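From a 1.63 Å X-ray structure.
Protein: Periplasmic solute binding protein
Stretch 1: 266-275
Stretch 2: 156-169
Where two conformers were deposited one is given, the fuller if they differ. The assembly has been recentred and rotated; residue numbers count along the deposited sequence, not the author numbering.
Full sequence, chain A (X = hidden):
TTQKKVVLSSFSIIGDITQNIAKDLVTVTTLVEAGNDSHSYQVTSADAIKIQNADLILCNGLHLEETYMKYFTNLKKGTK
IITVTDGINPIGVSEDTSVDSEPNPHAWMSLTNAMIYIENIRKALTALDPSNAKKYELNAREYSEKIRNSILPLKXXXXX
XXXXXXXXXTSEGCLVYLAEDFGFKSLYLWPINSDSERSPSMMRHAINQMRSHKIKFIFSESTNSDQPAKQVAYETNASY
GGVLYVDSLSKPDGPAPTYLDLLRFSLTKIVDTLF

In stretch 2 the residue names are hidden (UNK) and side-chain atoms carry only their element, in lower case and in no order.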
# COMPACT_ATOMS: atom_id res chain seq x y z
N SER A 266 7.23 7.87 -3.50
CA SER A 266 8.03 6.66 -3.59
C SER A 266 8.44 6.35 -5.01
O SER A 266 9.57 6.01 -5.19
CB SER A 266 7.29 5.51 -2.93
OG SER A 266 7.18 5.81 -1.50
N LEU A 267 7.56 6.49 -5.98
CA LEU A 267 7.96 6.24 -7.34
C LEU A 267 8.96 7.28 -7.85
O LEU A 267 9.87 6.97 -8.62
CB LEU A 267 6.77 6.10 -8.23
CG LEU A 267 6.09 4.71 -8.21
CD1 LEU A 267 5.64 4.19 -6.89
CD2 LEU A 267 4.88 4.81 -9.19
N THR A 268 8.80 8.55 -7.44
CA THR A 268 9.80 9.56 -7.80
C THR A 268 11.16 9.21 -7.28
O THR A 268 12.19 9.29 -7.96
CB THR A 268 9.33 11.00 -7.34
OG1 THR A 268 8.13 11.39 -7.99
CG2 THR A 268 10.41 12.01 -7.59
N LYS A 269 11.23 8.79 -6.02
CA LYS A 269 12.46 8.46 -5.42
C LYS A 269 13.13 7.23 -6.11
O LYS A 269 14.30 7.19 -6.38
CB LYS A 269 12.28 8.24 -3.91
CG LYS A 269 13.59 8.05 -3.23
CD LYS A 269 13.48 8.37 -1.74
CE LYS A 269 14.82 8.20 -1.11
NZ LYS A 269 15.75 9.34 -1.44
N ILE A 270 12.29 6.25 -6.46
CA ILE A 270 12.81 5.10 -7.20
C ILE A 270 13.39 5.50 -8.56
O ILE A 270 14.52 5.17 -8.86
CB ILE A 270 11.71 4.06 -7.35
CG1 ILE A 270 11.36 3.50 -5.97
CG2 ILE A 270 12.20 2.97 -8.33
CD1 ILE A 270 10.10 2.68 -6.02
N VAL A 271 12.64 6.29 -9.32
CA VAL A 271 13.10 6.62 -10.67
C VAL A 271 14.32 7.50 -10.59
O VAL A 271 15.26 7.37 -11.37
CB VAL A 271 11.97 7.21 -11.57
CG1 VAL A 271 11.50 8.53 -11.14
CG2 VAL A 271 12.43 7.38 -12.99
N ASP A 272 14.37 8.36 -9.56
CA ASP A 272 15.55 9.27 -9.41
C ASP A 272 16.79 8.55 -9.03
O ASP A 272 17.90 9.04 -9.18
CB ASP A 272 15.26 10.36 -8.38
CG ASP A 272 14.38 11.42 -8.90
OD1 ASP A 272 14.01 11.40 -10.13
OD2 ASP A 272 13.83 12.19 -8.08
N THR A 273 16.62 7.36 -8.49
CA THR A 273 17.69 6.51 -8.03
C THR A 273 18.24 5.78 -9.21
O THR A 273 19.43 5.80 -9.48
CB THR A 273 17.14 5.45 -7.05
OG1 THR A 273 17.86 5.46 -5.83
CG2 THR A 273 17.21 4.03 -7.67
N LEU A 274 17.32 5.19 -9.96
CA LEU A 274 17.62 4.18 -10.97
C LEU A 274 18.08 4.79 -12.25
O LEU A 274 18.71 4.11 -13.07
CB LEU A 274 16.38 3.27 -11.22
CG LEU A 274 16.33 1.86 -10.58
CD1 LEU A 274 16.72 1.72 -9.11
CD2 LEU A 274 14.94 1.26 -10.78
N PHE A 275 17.78 6.07 -12.43
CA PHE A 275 18.64 6.92 -13.26
C PHE A 275 19.55 7.76 -12.37
O PHE A 275 20.70 7.99 -12.73
CB PHE A 275 17.82 7.85 -14.12
CG PHE A 275 17.04 7.12 -15.17
CD1 PHE A 275 17.65 6.68 -16.35
CD2 PHE A 275 15.71 6.87 -14.97
CE1 PHE A 275 16.92 6.02 -17.32
CE2 PHE A 275 14.98 6.20 -15.93
CZ PHE A 275 15.57 5.78 -17.09
N UNK A 156 6.41 5.99 -17.22
CA UNK A 156 6.96 6.17 -18.51
C UNK A 156 8.48 6.37 -18.45
O UNK A 156 9.26 5.77 -19.21
o UNK A 156 4.81 7.01 -19.33
c UNK A 156 6.80 7.58 -20.52
c UNK A 156 6.21 7.33 -19.26
N UNK A 157 8.92 7.15 -17.46
CA UNK A 157 10.33 7.33 -17.28
C UNK A 157 11.05 6.05 -16.77
O UNK A 157 12.12 5.70 -17.33
n UNK A 157 13.59 10.46 -15.17
c UNK A 157 13.86 10.72 -13.89
c UNK A 157 12.03 8.91 -16.25
n UNK A 157 15.12 10.72 -13.48
n UNK A 157 12.88 10.99 -13.02
c UNK A 157 10.59 8.52 -16.31
c UNK A 157 12.24 10.35 -15.77
N UNK A 158 10.43 5.32 -15.82
CA UNK A 158 10.98 4.08 -15.22
C UNK A 158 11.20 3.05 -16.34
O UNK A 158 12.18 2.29 -16.36
c UNK A 158 10.30 2.09 -13.70
c UNK A 158 10.07 4.45 -12.83
c UNK A 158 8.98 4.27 -11.79
c UNK A 158 10.02 3.54 -14.09
N UNK A 159 10.25 3.03 -17.29
CA UNK A 159 10.28 2.02 -18.32
C UNK A 159 11.47 2.17 -19.28
O UNK A 159 11.75 1.25 -20.03
o UNK A 159 8.71 -0.74 -18.29
c UNK A 159 7.89 0.03 -17.77
c UNK A 159 7.80 1.49 -18.31
o UNK A 159 7.08 -0.33 -16.89
c UNK A 159 8.98 1.97 -19.10
N UNK A 160 12.18 3.31 -19.27
CA UNK A 160 13.38 3.46 -20.06
C UNK A 160 14.63 2.81 -19.47
O UNK A 160 15.68 2.82 -20.10
c UNK A 160 13.67 4.95 -20.28
n UNK A 160 11.02 7.30 -22.83
c UNK A 160 12.54 5.67 -20.96
c UNK A 160 11.69 7.92 -21.65
c UNK A 160 12.90 7.13 -21.18
N UNK A 161 14.54 2.30 -18.25
CA UNK A 161 15.68 1.69 -17.56
C UNK A 161 16.16 0.43 -18.32
O UNK A 161 15.33 -0.45 -18.66
c UNK A 161 15.36 1.33 -16.09
c UNK A 161 16.47 0.50 -15.46
c UNK A 161 15.15 2.61 -15.26
N UNK A 162 17.46 0.34 -18.55
CA UNK A 162 18.03 -0.78 -19.27
C UNK A 162 17.69 -2.06 -18.52
O UNK A 162 17.72 -2.09 -17.30
c UNK A 162 19.54 -0.65 -19.39
o UNK A 162 19.13 0.59 -21.36
o UNK A 162 21.11 0.75 -20.44
c UNK A 162 19.96 0.30 -20.48
N UNK A 163 17.39 -3.13 -19.26
CA UNK A 163 16.88 -4.39 -18.65
C UNK A 163 17.71 -4.98 -17.52
O UNK A 163 17.16 -5.49 -16.54
c UNK A 163 17.45 -3.21 -20.73
c UNK A 163 16.82 -5.36 -19.83
c UNK A 163 16.74 -4.48 -21.04
N UNK A 164 19.03 -4.84 -17.60
CA UNK A 164 19.91 -5.33 -16.57
C UNK A 164 19.68 -4.60 -15.25
O UNK A 164 20.11 -5.06 -14.20
o UNK A 164 22.05 -7.96 -18.05
c UNK A 164 21.74 -5.62 -18.41
c UNK A 164 21.37 -7.08 -18.64
c UNK A 164 21.39 -5.13 -17.00
o UNK A 164 20.41 -7.36 -19.40
N UNK A 165 19.03 -3.44 -15.31
CA UNK A 165 18.91 -2.58 -14.14
C UNK A 165 17.49 -2.59 -13.62
O UNK A 165 17.13 -1.76 -12.76
c UNK A 165 22.80 0.37 -15.48
c UNK A 165 19.39 -1.16 -14.45
c UNK A 165 21.31 0.32 -15.16
n UNK A 165 23.13 1.52 -16.37
c UNK A 165 20.90 -1.02 -14.55
N UNK A 166 16.66 -3.52 -14.13
CA UNK A 166 15.25 -3.56 -13.76
C UNK A 166 14.97 -4.40 -12.47
O UNK A 166 14.36 -5.46 -12.48
c UNK A 166 13.94 -3.55 -17.42
n UNK A 166 10.42 -2.91 -17.40
c UNK A 166 14.48 -3.00 -16.09
n UNK A 166 11.94 -1.54 -18.31
c UNK A 166 14.40 -4.02 -14.92
c UNK A 166 11.64 -2.65 -17.69
n UNK A 166 12.53 -3.60 -17.32
N UNK A 167 15.43 -3.85 -11.39
CA UNK A 167 15.34 -4.47 -10.05
C UNK A 167 14.84 -3.44 -9.10
O UNK A 167 15.35 -2.30 -9.08
c UNK A 167 18.09 -6.01 -11.35
c UNK A 167 16.26 -8.05 -9.03
c UNK A 167 16.71 -4.88 -9.57
c UNK A 167 16.94 -10.15 -9.97
c UNK A 167 17.70 -8.15 -10.94
c UNK A 167 17.25 -6.03 -10.29
c UNK A 167 17.01 -7.39 -10.00
n UNK A 167 18.36 -7.27 -11.75
c UNK A 167 16.25 -9.43 -9.03
c UNK A 167 17.69 -9.53 -10.94
N UNK A 168 13.87 -3.83 -8.28
CA UNK A 168 13.37 -2.99 -7.17
C UNK A 168 13.83 -3.76 -5.92
O UNK A 168 13.34 -4.87 -5.70
c UNK A 168 11.87 -2.87 -7.10
c UNK A 168 9.94 -2.26 -8.53
c UNK A 168 11.99 -1.04 -8.83
c UNK A 168 11.35 -0.30 -9.82
c UNK A 168 9.33 -1.50 -9.52
c UNK A 168 11.26 -2.03 -8.17
c UNK A 168 10.05 -0.53 -10.15
N UNK A 169 14.78 -3.21 -5.18
CA UNK A 169 15.37 -3.89 -3.97
C UNK A 169 15.11 -3.08 -2.69
O UNK A 169 15.46 -1.93 -2.58
c UNK A 169 16.87 -4.13 -4.12
c UNK A 169 17.45 -4.91 -2.93
c UNK A 169 17.12 -4.88 -5.42

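Position 156 carries three side-chain atoms, a carbon bearing one oxygen and one carbon, and lies out of reach of stretch 1: Thr156. Position 157 is longer: three carbons, a nitrogen, then a carbon holding two more nitrogens. That terminal group meets the carboxylate of Asp272, with a methyl of Val271 over one of its faces. This is Arg157, whose NH1 donates to Asp272 OD1 at 3.1 Å, nearly straight at 167°, in a salt bridge.

Position 158 has four carbons, forked at the first, with one arm two carbons long. It packs on Val271 and reaches toward the backbone of Leu267; this is Ile158, with CG1 3.6 Å from Val271 CB. Position 159 has three carbons, the third carrying two oxygens, and its CA-to-CB bond points away from the helix: Glu159. Position 160 is four carbons in a row ending in nitrogen. Its first carbon lies against the edge of the Phe275 ring while its end leads away, so Lys160 lends the contact its aliphatic root, CB sitting 3.8 Å from Phe275 CZ.

Position 161 shows one carbon carrying two others, close to both Leu274 and Phe275. It is Val161, whose CG2 lies 3.7 Å from Phe275 CE2 and 4.3 Å from Leu274 CB. A type I turn ends here, closed by the backbone bond from Val161 N to Ile158 O (3.0 Å). Position 162, two carbons with two oxygens on the second, touches nothing on stretch 1: Asp162. Position 163 closes three carbons onto its own backbone nitrogen and stands clear of the helix: Pro163. Position 164, three carbons ending in two oxygens, stands equally clear; it is the poorly ordered Glu164.

Position 165, four carbons in a row ending in nitrogen, brings its backbone O nearer Leu274 than its side chain: Lys165, with O 4.2 Å from Leu274 CD2. Position 166, three carbons, a nitrogen and a carbon with two more nitrogens, points its CA-to-CB bond away: Arg166. It braces its own segment instead, NH2 bonding Glu159 OE1 at 2.9 Å in a salt bridge. Position 167 has one carbon and fused five- and six-membered rings with a single nitrogen; the ring leads away, but the backbone O approaches Leu274. It is Trp167, its O 4.0 Å from Leu274 CD2. Position 168, one carbon and a six-carbon ring, sets that ring against Ile270 and Leu274; it is Phe168, whose CE1 lies 3.7 Å from Ile270 CG2 and 4.0 Å from Leu274 CD2, the latter at the ring edge. Position 169, a carbon carrying two carbons, is out of reach: Val169.

The rule is an apolar seam read off one helix. Ile270, Val271 and Leu274 all point toward stretch 2, meeting Phe168, Ile158 and Val161, with Phe275 extending the row at the end of stretch 1. Leu274 spans turn and strand. Arg157 shares in the packing, its guanidinium under Val271 CG2 and its backbone O at the edge of the Phe275 ring, and its pairing with Asp272 supplies the sole hydrogen bond between the stretches.

Stretch 2, residues 156-169: TRIEKVDPEKRWFV
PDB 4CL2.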